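Local coordinates for pullulanase (Bacillus acidopullulyticus, PDB 2WAN), which hydrolyses the alpha-1,6-glucosidic linkages of pullulan and probably the branch points of related starch polysaccharides, at residues V607-W610 and V611-H615; D410-A413 and T414-A417. All blocks are in the same frame, centred on the assembly; numbering follows the deposited sequence. Where two conformers were deposited one is given.

Interaction 1. Residues V607-W610 and V611-H615; sequences VNYW and VNEYH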
ATOM      1  N   VAL A 607       9.357  -9.979   0.395  1.00 10.79           N
ATOM      2  CA  VAL A 607       9.322  -9.521   1.797  1.00  9.81           C
ATOM      3  C   VAL A 607       9.921 -10.605   2.713  1.00 11.26           C
ATOM      4  O   VAL A 607      10.602 -10.292   3.681  1.00 12.44           O
ATOM      5  CB  VAL A 607       7.920  -9.041   2.284  1.00 11.46           C
ATOM      6  CG1 VAL A 607       7.515  -7.746   1.573  1.00 11.86           C
ATOM      7  CG2 VAL A 607       6.852 -10.127   2.111  1.00 13.92           C
ATOM      8  N   ASN A 608       9.700 -11.873   2.382  1.00 11.89           N
ATOM      9  CA  ASN A 608      10.347 -12.947   3.146  1.00 11.72           C
ATOM     10  C   ASN A 608      11.863 -12.855   3.063  1.00 10.88           C
ATOM     11  O   ASN A 608      12.544 -13.056   4.065  1.00 12.50           O
ATOM     12  CB  ASN A 608       9.890 -14.325   2.675  1.00 11.63           C
ATOM     13  CG  ASN A 608       8.609 -14.768   3.358  1.00 18.66           C
ATOM     14  OD1 ASN A 608       8.637 -15.306   4.466  1.00 25.05           O
ATOM     15  ND2 ASN A 608       7.481 -14.540   2.701  1.00 23.29           N
ATOM     16  N   TYR A 609      12.366 -12.561   1.863  1.00 11.08           N
ATOM     17  CA  TYR A 609      13.810 -12.468   1.624  1.00 10.86           C
ATOM     18  C   TYR A 609      14.398 -11.317   2.449  1.00 11.13           C
ATOM     19  O   TYR A 609      15.447 -11.490   3.098  1.00 10.95           O
ATOM     20  CB  TYR A 609      14.117 -12.260   0.129  1.00 10.59           C
ATOM     21  CG  TYR A 609      15.566 -11.907  -0.129  1.00 10.00           C
ATOM     22  CD1 TYR A 609      16.585 -12.868   0.036  1.00 13.64           C
ATOM     23  CD2 TYR A 609      15.935 -10.618  -0.518  1.00 12.21           C
ATOM     24  CE1 TYR A 609      17.927 -12.545  -0.209  1.00 10.90           C
ATOM     25  CE2 TYR A 609      17.281 -10.278  -0.750  1.00 14.09           C
ATOM     26  CZ  TYR A 609      18.270 -11.250  -0.592  1.00 10.67           C
ATOM     27  OH  TYR A 609      19.594 -10.922  -0.804  1.00 11.03           O
ATOM     28  N   TRP A 610      13.755 -10.146   2.414  1.00 10.58           N
ATOM     29  CA  TRP A 610      14.273  -9.013   3.188  1.00 11.80           C
ATOM     30  C   TRP A 610      14.308  -9.292   4.700  1.00 11.86           C
ATOM     31  O   TRP A 610      15.278  -8.951   5.395  1.00 10.84           O
ATOM     32  CB  TRP A 610      13.505  -7.722   2.862  1.00 10.46           C
ATOM     33  CG  TRP A 610      13.970  -7.152   1.550  1.00 10.06           C
ATOM     34  CD1 TRP A 610      13.381  -7.325   0.330  1.00 12.47           C
ATOM     35  CD2 TRP A 610      15.158  -6.382   1.319  1.00  8.44           C
ATOM     36  NE1 TRP A 610      14.106  -6.682  -0.650  1.00 10.15           N
ATOM     37  CE2 TRP A 610      15.210  -6.100  -0.070  1.00  9.37           C
ATOM     38  CE3 TRP A 610      16.186  -5.898   2.155  1.00  8.78           C
ATOM     39  CZ2 TRP A 610      16.242  -5.341  -0.652  1.00  9.65           C
ATOM     40  CZ3 TRP A 610      17.224  -5.129   1.580  1.00  8.57           C
ATOM     41  CH2 TRP A 610      17.238  -4.863   0.180  1.00 10.42           C
ATOM     42  N   VAL A 611      13.268  -9.930   5.223  1.00 10.29           N
ATOM     43  CA  VAL A 611      13.295 -10.304   6.642  1.00 10.38           C
ATOM     44  C   VAL A 611      14.374 -11.361   6.918  1.00 11.21           C
ATOM     45  O   VAL A 611      15.151 -11.241   7.863  1.00 11.07           O
ATOM     46  CB  VAL A 611      11.913 -10.814   7.102  1.00  9.94           C
ATOM     47  CG1 VAL A 611      12.024 -11.476   8.496  1.00 12.34           C
ATOM     48  CG2 VAL A 611      10.903  -9.627   7.108  1.00  8.99           C
ATOM     49  N   ASN A 612      14.413 -12.412   6.103  1.00 10.96           N
ATOM     50  CA  ASN A 612      15.343 -13.513   6.369  1.00 13.16           C
ATOM     51  C   ASN A 612      16.814 -13.125   6.174  1.00 13.55           C
ATOM     52  O   ASN A 612      17.653 -13.426   7.029  1.00 13.48           O
ATOM     53  CB  ASN A 612      14.986 -14.733   5.525  1.00 12.92           C
ATOM     54  CG  ASN A 612      13.711 -15.446   6.000  1.00 23.10           C
ATOM     55  OD1 ASN A 612      13.395 -15.505   7.202  1.00 23.88           O
ATOM     56  ND2 ASN A 612      12.975 -16.003   5.039  1.00 23.85           N
ATOM     57  N   GLU A 613      17.124 -12.428   5.077  1.00  9.15           N
ATOM     58  CA  GLU A 613      18.518 -12.112   4.759  1.00 10.54           C
ATOM     59  C   GLU A 613      19.050 -10.878   5.492  1.00  8.07           C
ATOM     60  O   GLU A 613      20.230 -10.851   5.931  1.00 10.41           O
ATOM     61  CB  GLU A 613      18.687 -11.933   3.237  1.00  7.48           C
ATOM     62  CG  GLU A 613      20.100 -11.714   2.754  1.00 10.32           C
ATOM     63  CD  GLU A 613      21.016 -12.931   2.979  1.00 13.24           C
ATOM     64  OE1 GLU A 613      20.505 -14.082   2.987  1.00 13.59           O
ATOM     65  OE2 GLU A 613      22.236 -12.722   3.145  1.00 13.37           O
ATOM     66  N   TYR A 614      18.197  -9.853   5.621  1.00  9.32           N
ATOM     67  CA  TYR A 614      18.622  -8.570   6.205  1.00  9.72           C
ATOM     68  C   TYR A 614      18.125  -8.307   7.629  1.00  8.52           C
ATOM     69  O   TYR A 614      18.562  -7.353   8.238  1.00 10.45           O
ATOM     70  CB  TYR A 614      18.252  -7.385   5.291  1.00  8.20           C
ATOM     71  CG  TYR A 614      19.010  -7.352   3.964  1.00 11.59           C
ATOM     72  CD1 TYR A 614      20.143  -6.528   3.790  1.00  9.45           C
ATOM     73  CD2 TYR A 614      18.593  -8.139   2.884  1.00 10.51           C
ATOM     74  CE1 TYR A 614      20.840  -6.508   2.570  1.00  9.27           C
ATOM     75  CE2 TYR A 614      19.279  -8.115   1.662  1.00 10.29           C
ATOM     76  CZ  TYR A 614      20.397  -7.296   1.524  1.00  8.15           C
ATOM     77  OH  TYR A 614      21.044  -7.256   0.322  1.00 10.52           O
ATOM     78  N   HIS A 615      17.259  -9.163   8.163  1.00 11.26           N
ATOM     79  CA  HIS A 615      16.803  -9.054   9.573  1.00 10.64           C
ATOM     80  C   HIS A 615      16.011  -7.755   9.792  1.00 10.72           C
ATOM     81  O   HIS A 615      16.068  -7.146  10.859  1.00 11.23           O
ATOM     82  CB  HIS A 615      17.943  -9.163  10.607  1.00 11.51           C
ATOM     83  CG  HIS A 615      18.804 -10.395  10.479  1.00 12.02           C
ATOM     84  ND1 HIS A 615      19.918 -10.594  11.264  1.00 17.17           N
ATOM     85  CD2 HIS A 615      18.746 -11.460   9.636  1.00 14.50           C
ATOM     86  CE1 HIS A 615      20.498 -11.738  10.933  1.00 13.72           C
ATOM     87  NE2 HIS A 615      19.811 -12.281   9.950  1.00 17.45           N
TER
HETATM   88  O   HOH W   1      10.599 -17.501   4.866  1.00 34.95           O
HETATM   89  O   HOH W   2      20.127  -8.535  -1.987  1.00  9.24           O
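With CG anti to the carbonyl carbon in both W610 (chi1 -78°) and Y614 (chi1 -67°), side chains one helical turn apart run side by side in the same direction. They form an offset stack, the centroids of the W610 six-membered ring and the Y614 ring 4.4 Å apart, with W610 CZ3 over the centre of the tyrosine face. Y609 instead has CG anti to its backbone N, which carries its ring alongside E613. There E613 CB lies over the Y609 face, 4.0 Å from the ring centroid, in a CH-pi contact. Y609 also meets Y614 obliquely, CE2 to CE2 at 3.8 Å, completing an aromatic cluster. The helical bond from Y614 N to W610 O is bent (141° at the hydrogen), just before H615 leaves the helix. A water bridges N608 OD1 and N612 ND2, while N608 ND2 is hydrogen-bonded to L604 O and E638 OE1. E613 OE2 forms a salt bridge with K535 NZ, and W610 NE1 is hydrogen-bonded to Y514 O. Because Y609 OH (2.7 Å) and Y614 OH (2.8 Å) both donate to one water, these two buried tyrosines are tied at their polar ends, which probably limits ring shifts.

Interaction 2. Residues D410-A413 and T414-A417; sequences DLKA and TDPA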
ATOM      1  N   ASP A 410      27.823 -15.137  -3.281  1.00 13.48           N
ATOM      2  CA  ASP A 410      27.767 -15.920  -2.046  1.00 15.04           C
ATOM      3  C   ASP A 410      27.260 -15.002  -0.922  1.00 13.58           C
ATOM      4  O   ASP A 410      28.029 -14.207  -0.381  1.00 15.19           O
ATOM      5  CB  ASP A 410      29.175 -16.408  -1.716  1.00 17.37           C
ATOM      6  CG  ASP A 410      29.232 -17.274  -0.461  1.00 20.05           C
ATOM      7  OD1 ASP A 410      28.204 -17.420   0.246  1.00 19.53           O
ATOM      8  OD2 ASP A 410      30.327 -17.812  -0.198  1.00 21.35           O
ATOM      9  N   LEU A 411      25.976 -15.127  -0.575  1.00 13.32           N
ATOM     10  CA  LEU A 411      25.370 -14.245   0.443  1.00 14.29           C
ATOM     11  C   LEU A 411      26.044 -14.375   1.804  1.00 14.42           C
ATOM     12  O   LEU A 411      26.199 -13.392   2.493  1.00 13.43           O
ATOM     13  CB  LEU A 411      23.867 -14.469   0.571  1.00 13.46           C
ATOM     14  CG  LEU A 411      23.075 -13.915  -0.621  1.00 13.74           C
ATOM     15  CD1 LEU A 411      21.636 -14.388  -0.538  1.00 13.31           C
ATOM     16  CD2 LEU A 411      23.161 -12.393  -0.666  1.00 16.39           C
ATOM     17  N   LYS A 412      26.475 -15.582   2.174  1.00 15.36           N
ATOM     18  CA  LYS A 412      27.178 -15.792   3.449  0.50 16.59           C
ATOM     19  C   LYS A 412      28.387 -14.873   3.602  1.00 15.63           C
ATOM     20  O   LYS A 412      28.590 -14.260   4.655  1.00 16.84           O
ATOM     21  CB  LYS A 412      27.633 -17.254   3.583  0.50 17.80           C
ATOM     22  CG  LYS A 412      26.515 -18.256   3.780  0.50 20.17           C
ATOM     23  CD  LYS A 412      25.484 -17.775   4.775  0.50 25.83           C
ATOM     24  CE  LYS A 412      24.297 -17.166   4.049  0.50 25.03           C
ATOM     25  NZ  LYS A 412      23.178 -16.886   4.973  0.50 28.58           N
ATOM     26  N   ALA A 413      29.185 -14.768   2.539  1.00 14.92           N
ATOM     27  CA  ALA A 413      30.400 -13.969   2.532  1.00 15.51           C
ATOM     28  C   ALA A 413      30.110 -12.482   2.694  1.00 16.42           C
ATOM     29  O   ALA A 413      30.997 -11.719   3.066  1.00 17.80           O
ATOM     30  CB  ALA A 413      31.194 -14.214   1.256  1.00 16.62           C
ATOM     31  N   THR A 414      28.869 -12.075   2.405  1.00 12.90           N
ATOM     32  CA  THR A 414      28.489 -10.651   2.583  1.00 13.63           C
ATOM     33  C   THR A 414      28.165 -10.266   4.023  1.00 13.38           C
ATOM     34  O   THR A 414      28.045  -9.074   4.326  1.00 12.43           O
ATOM     35  CB  THR A 414      27.291 -10.231   1.681  1.00 11.86           C
ATOM     36  OG1 THR A 414      26.074 -10.815   2.169  1.00 12.50           O
ATOM     37  CG2 THR A 414      27.507 -10.717   0.253  1.00 14.25           C
ATOM     38  N   ASP A 415      27.978 -11.251   4.910  1.00 11.23           N
ATOM     39  CA  ASP A 415      27.593 -10.935   6.281  1.00 11.78           C
ATOM     40  C   ASP A 415      28.730 -10.205   6.975  1.00 12.16           C
ATOM     41  O   ASP A 415      29.895 -10.629   6.885  1.00 12.28           O
ATOM     42  CB  ASP A 415      27.292 -12.214   7.079  1.00 12.71           C
ATOM     43  CG  ASP A 415      26.027 -12.921   6.649  1.00 14.80           C
ATOM     44  OD1 ASP A 415      25.193 -12.369   5.906  1.00 14.54           O
ATOM     45  OD2 ASP A 415      25.857 -14.084   7.089  1.00 14.99           O
ATOM     46  N   PRO A 416      28.416  -9.101   7.687  1.00 11.30           N
ATOM     47  CA  PRO A 416      29.480  -8.468   8.444  1.00 10.33           C
ATOM     48  C   PRO A 416      29.850  -9.293   9.678  1.00 12.35           C
ATOM     49  O   PRO A 416      29.095 -10.183  10.080  1.00 11.69           O
ATOM     50  CB  PRO A 416      28.863  -7.127   8.868  1.00 13.31           C
ATOM     51  CG  PRO A 416      27.397  -7.448   9.041  1.00 10.60           C
ATOM     52  CD  PRO A 416      27.118  -8.410   7.863  1.00 10.60           C
ATOM     53  N   ALA A 417      31.015  -9.018  10.258  1.00 13.42           N
ATOM     54  CA  ALA A 417      31.440  -9.683  11.494  1.00 12.38           C
ATOM     55  C   ALA A 417      30.404  -9.431  12.584  1.00 11.66           C
ATOM     56  O   ALA A 417      29.859  -8.319  12.692  1.00 14.43           O
ATOM     57  CB  ALA A 417      32.831  -9.182  11.925  1.00 12.08           C
TER
HETATM   58  O   HOH W   3      23.369 -14.367   4.981  1.00 18.98           O
HETATM   59  O   HOH W   4      23.788 -15.673   7.913  1.00 23.34           O
HETATM   60  O   HOH W   5      30.988 -13.060   6.492  1.00 27.77           O
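T414 turns its hydroxyl back to the carbonyl three residues earlier, so that OG1 meets L411 O at 2.6 Å in the plane of that carbonyl, on a lone pair. The hydroxyl can reach it because OG1 stands between the backbone N and the carbonyl carbon (chi1 72°), while CG2, anti to the carbonyl carbon, rests 3.6 Å from D410 O and borders L411 O too. T414 N grips the same L411 O from above the carbonyl plane, 3.0 Å away, and the oxygen is thus held by two donors from one residue. T414 OG1 in turn accepts from K535 NZ of helix 529-543. Without the hydroxyl, as with an alanine here, L411 O would probably keep only the backbone donor of this residue and K535 would lose one oxygen partner. D415 lies across the next carbonyl: its N bonds K412 O at 3.1 Å, and its CB rests 3.4 Å from the same oxygen. Its carboxylate is turned toward K412, but K412 NZ and D415 OD2 stay 4.4 Å apart, beyond a salt bridge. The firmer charged partner of D415 is K535, through OD1. Successive bonds from residue i+3 back to residue i give a run of overlapping turns, fastened by the hydroxyl-to-carbonyl bond of a threonine. It belongs to the connection between strand 406-407, in the sheet of the carbohydrate-binding module 48 family region, and strand 435-438, the first of the alpha-amylase-type (beta/alpha) barrel.

In the fold
Interactions 1 and 2, with centres about 14 Å apart, illustrate how a linker can be fixed to a barrel helix. L411 of interaction 2 packs on interaction 1 twice: its CD2 lies 3.9 Å from Y609 OH, and its CB 3.5 Å from E613 OE2. The carboxylates of E613 and D415 also approach, OE2 to OD1 at 4.1 Å, and K535 of helix 529-543 forms a salt bridge with each, which probably offsets their mutual repulsion. Helix 597-614 ends just before barrel strand 618-621 begins, so interaction 1 lies near the N-terminal end of that strand. In this family the active site lies at the C-terminal ends of the strands, so the junction is probably remote from catalysis.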